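Local coordinates for DisA protein (Sorangium cellulosum, PDB 6CCA), which methylates carbon in the disorazol polyketide assembly line, probably building a gem-dimethyl group on its substrate by two successive methyl transfers, at residues Thr24-Leu34 and Lys323-Trp331; Leu379-Leu390 and Asn403-Gly411. One frame throughout, in Å; residues are numbered along the deposited sequence.

Interaction 1: Thr24-Leu34 and Lys323-Trp331; sequences TVHPERFEPLL and KRLLKANGW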
loop_
_atom_site.group_PDB
_atom_site.type_symbol
_atom_site.label_atom_id
_atom_site.label_comp_id
_atom_site.label_asym_id
_atom_site.label_seq_id
_atom_site.Cartn_x
_atom_site.Cartn_y
_atom_site.Cartn_z
ATOM N N THR A 24 24.673 14.554 6.372
ATOM C CA THR A 24 25.352 14.507 5.080
ATOM C C THR A 24 24.621 15.460 4.195
ATOM O O THR A 24 23.399 15.389 4.138
ATOM C CB THR A 24 25.173 13.107 4.455
ATOM O OG1 THR A 24 25.901 12.181 5.245
ATOM C CG2 THR A 24 25.717 13.010 3.020
ATOM N N VAL A 25 25.318 16.384 3.549
ATOM C CA VAL A 25 24.688 17.285 2.571
ATOM C C VAL A 25 25.247 17.013 1.199
ATOM O O VAL A 25 26.391 17.360 0.890
ATOM C CB VAL A 25 24.970 18.759 2.936
ATOM C CG1 VAL A 25 24.348 19.734 1.953
ATOM C CG2 VAL A 25 24.543 19.005 4.382
ATOM N N HIS A 26 24.410 16.489 0.304
ATOM C CA HIS A 26 24.856 16.201 -1.047
ATOM C C HIS A 26 24.966 17.472 -1.833
ATOM O O HIS A 26 24.171 18.413 -1.600
ATOM C CB HIS A 26 23.869 15.302 -1.786
ATOM C CG HIS A 26 23.568 14.006 -1.106
ATOM N ND1 HIS A 26 24.555 13.194 -0.577
ATOM C CD2 HIS A 26 22.398 13.298 -1.000
ATOM C CE1 HIS A 26 23.992 12.093 -0.089
ATOM N NE2 HIS A 26 22.693 12.131 -0.336
ATOM N N PRO A 27 25.901 17.534 -2.789
ATOM C CA PRO A 27 25.956 18.682 -3.698
ATOM C C PRO A 27 24.794 18.690 -4.635
ATOM O O PRO A 27 24.236 17.619 -4.977
ATOM C CB PRO A 27 27.230 18.486 -4.524
ATOM C CG PRO A 27 27.588 17.047 -4.363
ATOM C CD PRO A 27 26.921 16.506 -3.088
ATOM N N GLU A 28 24.412 19.884 -5.094
ATOM C CA GLU A 28 23.358 19.971 -6.056
ATOM C C GLU A 28 23.902 19.834 -7.476
ATOM O O GLU A 28 24.641 20.716 -7.962
ATOM C CB GLU A 28 22.633 21.310 -5.872
ATOM C CG GLU A 28 22.111 21.489 -4.461
ATOM C CD GLU A 28 21.216 22.731 -4.327
ATOM O OE1 GLU A 28 21.725 23.881 -4.343
ATOM O OE2 GLU A 28 20.014 22.542 -4.205
ATOM N N ARG A 29 23.546 18.753 -8.153
ATOM C CA ARG A 29 24.080 18.475 -9.440
ATOM C C ARG A 29 23.126 18.807 -10.552
ATOM O O ARG A 29 23.508 18.840 -11.704
ATOM C CB ARG A 29 24.511 17.025 -9.535
ATOM C CG ARG A 29 25.487 16.615 -8.429
ATOM C CD ARG A 29 25.870 15.150 -8.580
ATOM N NE ARG A 29 26.708 14.699 -7.469
ATOM C CZ ARG A 29 28.025 14.860 -7.402
ATOM N NH1 ARG A 29 28.677 15.497 -8.368
ATOM N NH2 ARG A 29 28.698 14.408 -6.362
ATOM N N PHE A 30 21.889 19.093 -10.246
ATOM C CA PHE A 30 20.969 19.605 -11.254
ATOM C C PHE A 30 19.921 20.438 -10.527
ATOM O O PHE A 30 19.790 20.329 -9.331
ATOM C CB PHE A 30 20.333 18.452 -12.076
ATOM C CG PHE A 30 19.618 17.400 -11.217
ATOM C CD1 PHE A 30 18.263 17.551 -10.901
ATOM C CD2 PHE A 30 20.272 16.245 -10.756
ATOM C CE1 PHE A 30 17.568 16.608 -10.128
ATOM C CE2 PHE A 30 19.566 15.282 -9.998
ATOM C CZ PHE A 30 18.226 15.493 -9.668
ATOM N N GLU A 31 19.194 21.274 -11.254
ATOM C CA GLU A 31 18.185 22.158 -10.677
ATOM C C GLU A 31 16.887 21.461 -10.236
ATOM O O GLU A 31 16.539 20.434 -10.779
ATOM C CB GLU A 31 17.834 23.217 -11.737
ATOM C CG GLU A 31 19.030 24.172 -11.936
ATOM C CD GLU A 31 19.280 25.054 -10.706
ATOM O OE1 GLU A 31 18.607 26.104 -10.603
ATOM O OE2 GLU A 31 20.125 24.703 -9.825
ATOM N N PRO A 32 16.213 22.019 -9.237
ATOM C CA PRO A 32 14.940 21.467 -8.790
ATOM C C PRO A 32 13.995 21.423 -9.969
ATOM O O PRO A 32 13.883 22.390 -10.743
ATOM C CB PRO A 32 14.484 22.424 -7.701
ATOM C CG PRO A 32 15.734 23.072 -7.202
ATOM C CD PRO A 32 16.655 23.138 -8.381
ATOM N N LEU A 33 13.355 20.284 -10.172
ATOM C CA LEU A 33 12.399 20.169 -11.276
ATOM C C LEU A 33 10.964 19.740 -10.920
ATOM O O LEU A 33 10.117 19.638 -11.799
ATOM C CB LEU A 33 12.963 19.385 -12.428
ATOM C CG LEU A 33 13.261 17.911 -12.170
ATOM C CD1 LEU A 33 12.765 17.057 -13.327
ATOM C CD2 LEU A 33 14.763 17.776 -11.959
ATOM N N LEU A 34 10.723 19.455 -9.665
ATOM C CA LEU A 34 9.417 18.967 -9.301
ATOM C C LEU A 34 8.315 19.997 -9.449
ATOM O O LEU A 34 7.243 19.696 -9.959
ATOM C CB LEU A 34 9.426 18.404 -7.894
ATOM C CG LEU A 34 8.131 17.709 -7.428
ATOM C CD1 LEU A 34 7.685 16.671 -8.401
ATOM C CD2 LEU A 34 8.277 17.122 -6.032
ATOM N N LYS A 323 16.707 9.533 1.626
ATOM C CA LYS A 323 17.433 10.786 1.391
ATOM C C LYS A 323 18.934 10.596 1.209
ATOM O O LYS A 323 19.529 11.281 0.411
ATOM C CB LYS A 323 17.150 11.808 2.500
ATOM C CG LYS A 323 15.763 12.340 2.420
ATOM C CD LYS A 323 15.534 13.500 3.345
ATOM C CE LYS A 323 15.926 14.829 2.726
ATOM N NZ LYS A 323 16.034 15.841 3.815
ATOM N N ARG A 324 19.510 9.618 1.874
ATOM C CA ARG A 324 20.937 9.289 1.709
ATOM C C ARG A 324 21.176 8.753 0.323
ATOM O O ARG A 324 22.136 9.138 -0.308
ATOM C CB ARG A 324 21.370 8.248 2.768
ATOM C CG ARG A 324 22.827 7.791 2.663
ATOM C CD ARG A 324 23.314 7.177 3.988
ATOM N NE ARG A 324 23.129 8.155 5.081
ATOM C CZ ARG A 324 23.864 9.274 5.225
ATOM N NH1 ARG A 324 24.846 9.568 4.363
ATOM N NH2 ARG A 324 23.613 10.111 6.231
ATOM N N LEU A 325 20.287 7.867 -0.147
ATOM C CA LEU A 325 20.405 7.252 -1.454
ATOM C C LEU A 325 20.106 8.226 -2.606
ATOM O O LEU A 325 20.676 8.112 -3.687
ATOM C CB LEU A 325 19.442 6.091 -1.595
ATOM C CG LEU A 325 19.793 4.874 -0.730
ATOM C CD1 LEU A 325 18.638 3.932 -0.552
ATOM C CD2 LEU A 325 20.996 4.134 -1.332
ATOM N N LEU A 326 19.156 9.136 -2.381
ATOM C CA LEU A 326 18.783 10.097 -3.442
ATOM C C LEU A 326 19.819 11.207 -3.616
ATOM O O LEU A 326 20.384 11.711 -2.635
ATOM C CB LEU A 326 17.477 10.795 -3.045
ATOM C CG LEU A 326 16.169 10.066 -3.345
ATOM C CD1 LEU A 326 15.014 10.857 -2.759
ATOM C CD2 LEU A 326 15.962 9.845 -4.844
ATOM N N LYS A 327 20.002 11.605 -4.852
ATOM C CA LYS A 327 20.676 12.876 -5.139
ATOM C C LYS A 327 19.873 14.020 -4.568
ATOM O O LYS A 327 18.659 13.954 -4.407
ATOM C CB LYS A 327 20.754 13.054 -6.646
ATOM C CG LYS A 327 21.722 12.064 -7.277
ATOM C CD LYS A 327 21.771 12.163 -8.770
ATOM C CE LYS A 327 22.653 11.022 -9.310
ATOM N NZ LYS A 327 22.424 11.029 -10.781
ATOM N N ALA A 328 20.575 15.104 -4.259
ATOM C CA ALA A 328 19.900 16.351 -4.020
ATOM C C ALA A 328 18.960 16.646 -5.160
ATOM O O ALA A 328 19.301 16.488 -6.337
ATOM C CB ALA A 328 20.968 17.477 -3.848
ATOM N N ASN A 329 17.762 17.163 -4.828
ATOM C CA ASN A 329 16.685 17.384 -5.805
ATOM C C ASN A 329 16.268 16.116 -6.619
ATOM O O ASN A 329 15.667 16.226 -7.715
ATOM C CB ASN A 329 17.119 18.410 -6.838
ATOM C CG ASN A 329 17.462 19.744 -6.187
ATOM O OD1 ASN A 329 16.844 20.080 -5.202
ATOM N ND2 ASN A 329 18.438 20.491 -6.730
ATOM N N GLY A 330 16.530 14.922 -6.027
ATOM C CA GLY A 330 15.983 13.676 -6.543
ATOM C C GLY A 330 14.547 13.522 -5.971
ATOM O O GLY A 330 14.177 14.126 -4.927
ATOM N N TRP A 331 13.758 12.737 -6.663
ATOM C CA TRP A 331 12.338 12.533 -6.234
ATOM C C TRP A 331 12.093 11.214 -5.525
ATOM O O TRP A 331 12.670 10.168 -5.905
ATOM C CB TRP A 331 11.434 12.560 -7.455
ATOM C CG TRP A 331 11.361 13.825 -8.260
ATOM C CD1 TRP A 331 12.110 14.941 -8.137
ATOM C CD2 TRP A 331 10.547 13.997 -9.403
ATOM N NE1 TRP A 331 11.731 15.856 -9.106
ATOM C CE2 TRP A 331 10.807 15.275 -9.925
ATOM C CE3 TRP A 331 9.609 13.171 -10.052
ATOM C CZ2 TRP A 331 10.138 15.779 -11.042
ATOM C CZ3 TRP A 331 8.948 13.647 -11.194
ATOM C CH2 TRP A 331 9.205 14.983 -11.667
HETATM O O HOH W 1 23.299 15.138 -5.303
HETATM O O HOH W 2 21.943 16.542 -7.364
HETATM O O HOH W 3 18.743 20.395 -3.019
HETATM O O HOH W 4 13.535 18.029 -8.522
#
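Thr24 OG1 is gripped by both terminal nitrogens of Arg324, the straighter bond coming from NH1 at 3.0 Å (158°) and the other from NH2. The hydroxyl oxygen lies in the guanidinium plane, and the arginine bends at chi3 to meet the threonine at about a right angle. Further along, His26 turns the edge of its ring to the end of helix 315-325: NE2 donates weakly to Lys323 O and Arg324 O, the latter at 3.0 Å. The chain then leaves the helix and makes a type II turn from Lys327 to Gly330, which 24-34 wraps. Ala328 CB lies 3.5 Å from Pro27 O. Water 1 bridges Ala328 N and Pro27 O, while water 2 joins Arg29 N to Ala328 O. At the turn's positive-phi residue, Asn329 ND2 donates to Phe30 O over 2.9 Å, with the bond in the amide and carbonyl planes alike. Phe30 CG sits between its backbone N and carbonyl carbon (chi1 56°), which brings the ring's edge to Asn329 O, 3.1 Å from CE1; Arg216 adds a cation-pi contact. Water 3 bridges Glu28 OE2 and Asn329 OD1 where their side chains cross. Beyond the turn, Leu34 CD1 rests over one face of the Trp331 six-membered ring, 3.8 Å from its centroid, and Leu33 CD1 touches CZ2 of the same indole. Water 4, at the indole edge, accepts hydrogen bonds from Trp331 NE1 and Leu33 N and donates to Asn329 O. The mostly irregular N-terminal segment is fixed to the end of helix 315-325 and the turn leading into strand 330-337 by side chains and four waters, His26 giving the helix-end carbonyls only weak bonds; apolar packing is heaviest at Trp331, with patches at Phe30 and Ala328.

Interaction 2: Leu379-Leu390 and Asn403-Gly411; sequences LEEEGFRRVAPL and NVILAESDG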
loop_
_atom_site.group_PDB
_atom_site.type_symbol
_atom_site.label_atom_id
_atom_site.label_comp_id
_atom_site.label_asym_id
_atom_site.label_seq_id
_atom_site.Cartn_x
_atom_site.Cartn_y
_atom_site.Cartn_z
ATOM N N LEU A 379 6.746 14.333 5.275
ATOM C CA LEU A 379 7.833 14.385 4.302
ATOM C C LEU A 379 8.466 15.800 4.458
ATOM O O LEU A 379 9.706 15.931 4.356
ATOM C CB LEU A 379 7.295 14.235 2.905
ATOM C CG LEU A 379 6.914 12.769 2.619
ATOM C CD1 LEU A 379 5.981 12.647 1.466
ATOM C CD2 LEU A 379 8.197 11.915 2.358
ATOM N N GLU A 380 7.599 16.815 4.582
ATOM C CA GLU A 380 8.144 18.207 4.875
ATOM C C GLU A 380 9.023 18.271 6.097
ATOM O O GLU A 380 10.131 18.853 6.047
ATOM C CB GLU A 380 6.994 19.216 4.963
ATOM C CG GLU A 380 6.433 19.512 3.610
ATOM C CD GLU A 380 5.128 20.302 3.623
ATOM O OE1 GLU A 380 4.586 20.475 4.709
ATOM O OE2 GLU A 380 4.665 20.726 2.540
ATOM N N GLU A 381 8.600 17.671 7.202
ATOM C CA GLU A 381 9.423 17.639 8.394
ATOM C C GLU A 381 10.726 16.967 8.193
ATOM O O GLU A 381 11.684 17.285 8.870
ATOM C CB GLU A 381 8.738 16.928 9.557
ATOM C CG GLU A 381 7.617 17.724 10.152
ATOM C CD GLU A 381 6.733 16.899 11.066
ATOM O OE1 GLU A 381 7.169 15.898 11.660
ATOM O OE2 GLU A 381 5.588 17.284 11.185
ATOM N N GLU A 382 10.766 15.954 7.331
ATOM C CA GLU A 382 11.986 15.218 7.056
ATOM C C GLU A 382 12.844 15.860 5.989
ATOM O O GLU A 382 13.834 15.274 5.525
ATOM C CB GLU A 382 11.638 13.739 6.707
ATOM C CG GLU A 382 11.087 12.951 7.920
ATOM C CD GLU A 382 12.015 12.998 9.141
ATOM O OE1 GLU A 382 13.191 12.630 9.000
ATOM O OE2 GLU A 382 11.518 13.409 10.215
ATOM N N GLY A 383 12.445 17.047 5.545
ATOM C CA GLY A 383 13.258 17.816 4.614
ATOM C C GLY A 383 13.068 17.556 3.134
ATOM O O GLY A 383 13.982 17.785 2.352
ATOM N N PHE A 384 11.878 17.086 2.733
ATOM C CA PHE A 384 11.531 17.149 1.365
ATOM C C PHE A 384 10.797 18.457 1.119
ATOM O O PHE A 384 10.179 18.955 2.068
ATOM C CB PHE A 384 10.608 15.944 0.984
ATOM C CG PHE A 384 11.300 14.617 1.030
ATOM C CD1 PHE A 384 11.410 13.904 2.224
ATOM C CD2 PHE A 384 11.812 14.013 -0.132
ATOM C CE1 PHE A 384 12.049 12.647 2.281
ATOM C CE2 PHE A 384 12.440 12.753 -0.081
ATOM C CZ PHE A 384 12.554 12.065 1.138
ATOM N N ARG A 385 10.801 18.929 -0.120
ATOM C CA ARG A 385 10.073 20.114 -0.580
ATOM C C ARG A 385 9.152 19.830 -1.753
ATOM O O ARG A 385 9.223 18.800 -2.339
ATOM C CB ARG A 385 11.048 21.194 -1.047
ATOM C CG ARG A 385 12.363 21.151 -0.359
ATOM C CD ARG A 385 13.296 22.219 -0.790
ATOM N NE ARG A 385 13.927 21.809 -2.029
ATOM C CZ ARG A 385 15.201 21.951 -2.290
ATOM N NH1 ARG A 385 16.005 22.442 -1.384
ATOM N NH2 ARG A 385 15.644 21.602 -3.471
ATOM N N ARG A 386 8.312 20.789 -2.097
ATOM C CA ARG A 386 7.394 20.668 -3.199
ATOM C C ARG A 386 6.528 19.428 -3.039
ATOM O O ARG A 386 6.065 18.903 -3.984
ATOM C CB ARG A 386 8.153 20.573 -4.516
ATOM C CG ARG A 386 8.249 21.818 -5.339
ATOM C CD ARG A 386 9.722 22.197 -5.359
ATOM N NE ARG A 386 9.889 23.381 -4.644
ATOM C CZ ARG A 386 11.014 23.989 -4.342
ATOM N NH1 ARG A 386 12.209 23.521 -4.630
ATOM N NH2 ARG A 386 10.898 25.096 -3.706
ATOM N N VAL A 387 6.358 19.006 -1.809
ATOM C CA VAL A 387 5.633 17.786 -1.562
ATOM C C VAL A 387 4.236 17.869 -2.149
ATOM O O VAL A 387 3.514 18.779 -1.883
ATOM C CB VAL A 387 5.615 17.387 -0.100
ATOM C CG1 VAL A 387 4.927 16.061 0.043
ATOM C CG2 VAL A 387 7.008 17.286 0.448
ATOM N N ALA A 388 3.920 16.922 -3.011
ATOM C CA ALA A 388 2.691 16.936 -3.795
ATOM C C ALA A 388 1.918 15.630 -3.795
ATOM O O ALA A 388 2.134 14.762 -4.656
ATOM C CB ALA A 388 2.967 17.399 -5.211
ATOM N N PRO A 389 0.992 15.471 -2.836
ATOM C CA PRO A 389 -0.001 14.457 -2.979
ATOM C C PRO A 389 -0.877 14.923 -4.115
ATOM O O PRO A 389 -1.315 16.120 -4.132
ATOM C CB PRO A 389 -0.736 14.467 -1.655
ATOM C CG PRO A 389 0.069 15.288 -0.734
ATOM C CD PRO A 389 0.841 16.243 -1.604
ATOM N N LEU A 390 -1.089 14.082 -5.094
ATOM C CA LEU A 390 -1.824 14.526 -6.286
ATOM C C LEU A 390 -3.308 14.774 -5.906
ATOM O O LEU A 390 -3.784 14.260 -4.896
ATOM C CB LEU A 390 -1.641 13.572 -7.421
ATOM C CG LEU A 390 -0.212 13.515 -7.950
ATOM C CD1 LEU A 390 -0.116 12.477 -9.021
ATOM C CD2 LEU A 390 0.209 14.906 -8.458
ATOM N N ASN A 403 -3.499 7.364 -3.025
ATOM C CA ASN A 403 -2.885 8.493 -3.741
ATOM C C ASN A 403 -1.467 8.222 -4.211
ATOM O O ASN A 403 -0.792 7.291 -3.665
ATOM C CB ASN A 403 -2.976 9.772 -2.896
ATOM C CG ASN A 403 -3.034 11.035 -3.777
ATOM O OD1 ASN A 403 -3.076 10.954 -5.014
ATOM N ND2 ASN A 403 -3.027 12.199 -3.128
ATOM N N VAL A 404 -1.043 8.956 -5.231
ATOM C CA VAL A 404 0.380 9.076 -5.553
ATOM C C VAL A 404 0.898 10.411 -4.963
ATOM O O VAL A 404 0.245 11.484 -5.072
ATOM C CB VAL A 404 0.615 8.947 -7.022
ATOM C CG1 VAL A 404 1.991 9.455 -7.428
ATOM C CG2 VAL A 404 0.430 7.500 -7.457
ATOM N N ILE A 405 2.033 10.332 -4.311
ATOM C CA ILE A 405 2.664 11.446 -3.585
ATOM C C ILE A 405 4.070 11.624 -4.099
ATOM O O ILE A 405 4.819 10.670 -4.149
ATOM C CB ILE A 405 2.652 11.267 -2.063
ATOM C CG1 ILE A 405 1.208 10.980 -1.562
ATOM C CG2 ILE A 405 3.225 12.517 -1.380
ATOM C CD1 ILE A 405 1.078 9.679 -0.896
ATOM N N LEU A 406 4.390 12.825 -4.560
ATOM C CA LEU A 406 5.720 13.192 -5.082
ATOM C C LEU A 406 6.413 14.130 -4.102
ATOM O O LEU A 406 5.762 14.976 -3.488
ATOM C CB LEU A 406 5.622 13.877 -6.439
ATOM C CG LEU A 406 4.705 13.179 -7.471
ATOM C CD1 LEU A 406 4.544 14.023 -8.710
ATOM C CD2 LEU A 406 5.242 11.862 -7.847
ATOM N N ALA A 407 7.708 13.956 -3.915
ATOM C CA ALA A 407 8.448 14.800 -2.985
ATOM C C ALA A 407 9.903 14.961 -3.482
ATOM O O ALA A 407 10.466 14.021 -4.056
ATOM C CB ALA A 407 8.463 14.140 -1.658
ATOM N N GLU A 408 10.450 16.161 -3.298
ATOM C CA GLU A 408 11.799 16.517 -3.784
ATOM C C GLU A 408 12.734 16.588 -2.599
ATOM O O GLU A 408 12.498 17.272 -1.573
ATOM C CB GLU A 408 11.708 17.860 -4.506
ATOM C CG GLU A 408 13.018 18.465 -4.983
ATOM C CD GLU A 408 12.740 19.785 -5.682
ATOM O OE1 GLU A 408 12.852 20.774 -4.977
ATOM O OE2 GLU A 408 12.436 19.799 -6.919
ATOM N N SER A 409 13.825 15.875 -2.700
ATOM C CA SER A 409 14.751 15.828 -1.596
ATOM C C SER A 409 15.603 17.092 -1.589
ATOM O O SER A 409 16.056 17.519 -2.628
ATOM C CB SER A 409 15.720 14.664 -1.741
ATOM O OG SER A 409 16.583 14.677 -0.637
ATOM N N ASP A 410 15.840 17.636 -0.401
ATOM C CA ASP A 410 16.710 18.790 -0.251
ATOM C C ASP A 410 18.178 18.374 -0.209
ATOM O O ASP A 410 19.061 19.226 -0.107
ATOM C CB ASP A 410 16.349 19.571 1.014
ATOM C CG ASP A 410 16.738 18.837 2.283
ATOM O OD1 ASP A 410 17.104 17.647 2.194
ATOM O OD2 ASP A 410 16.678 19.452 3.368
ATOM N N GLY A 411 18.446 17.071 -0.289
ATOM C CA GLY A 411 19.837 16.607 -0.255
ATOM C C GLY A 411 20.489 16.523 1.126
ATOM O O GLY A 411 21.705 16.233 1.205
#
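Ala407 CB packs 3.7 Å from Phe384 CD2 and also touches Val387 CG2, on the tightly packed side of a two-stranded antiparallel pairing. There Ile405 CG2 meets Val387 and Leu379 CD1 of helix 372-381, which ends in a Schellman motif with Gly383 as C-prime residue. A beta bulge between Arg385 and Ala388, where the chain turns a corner at Arg386, shifts the register by one. The pairing resumes at Ala388-Leu406: Ala388 N binds Leu406 O at 2.7 Å, and Leu390 N bonds to Val404 O. Asn403 ND2 closes this end on a lone pair of Leu390 O, 2.8 Å away. The more open side is charged. Glu408, its chain extended with CG anti to the backbone N (chi1 175°), offers OE1 to two arginines: Arg386 NH1 takes the syn lone pair at 2.8 Å, whereas Arg385 NH2 comes from above the carboxylate plane at 3.3 Å. The other oxygen, OE2, accepts from Leu34 N. Two guanidinium groups sharing one oxygen would probably keep this largely buried carboxylate ionised, and the bulge, with Arg386 at positive phi, is consistent with both arginines reaching it.

Strands 330-337 and 402-409 lie side by side in one sheet, so interactions 1 and 2 meet. Their order, with 402-409 antiparallel between 330-337 and 387-389, is that of class I methyltransferases. Interaction 2 is the buried antiparallel pair at the sheet's edge, held by a backbone ladder, apolar packing on one face and a salt-bridge network on the other; interaction 1 is partly buried, farther from the chain's centre, held by side chains and waters as the N-terminal segment crosses the sheet's end. Lys323 NZ of interaction 1 forms a 2.7 Å salt bridge with Asp410 OD1 of interaction 2, and Asn329 N probably donates to Ser409 O. Helix 315-325 and the turn after it thus serve both contacts.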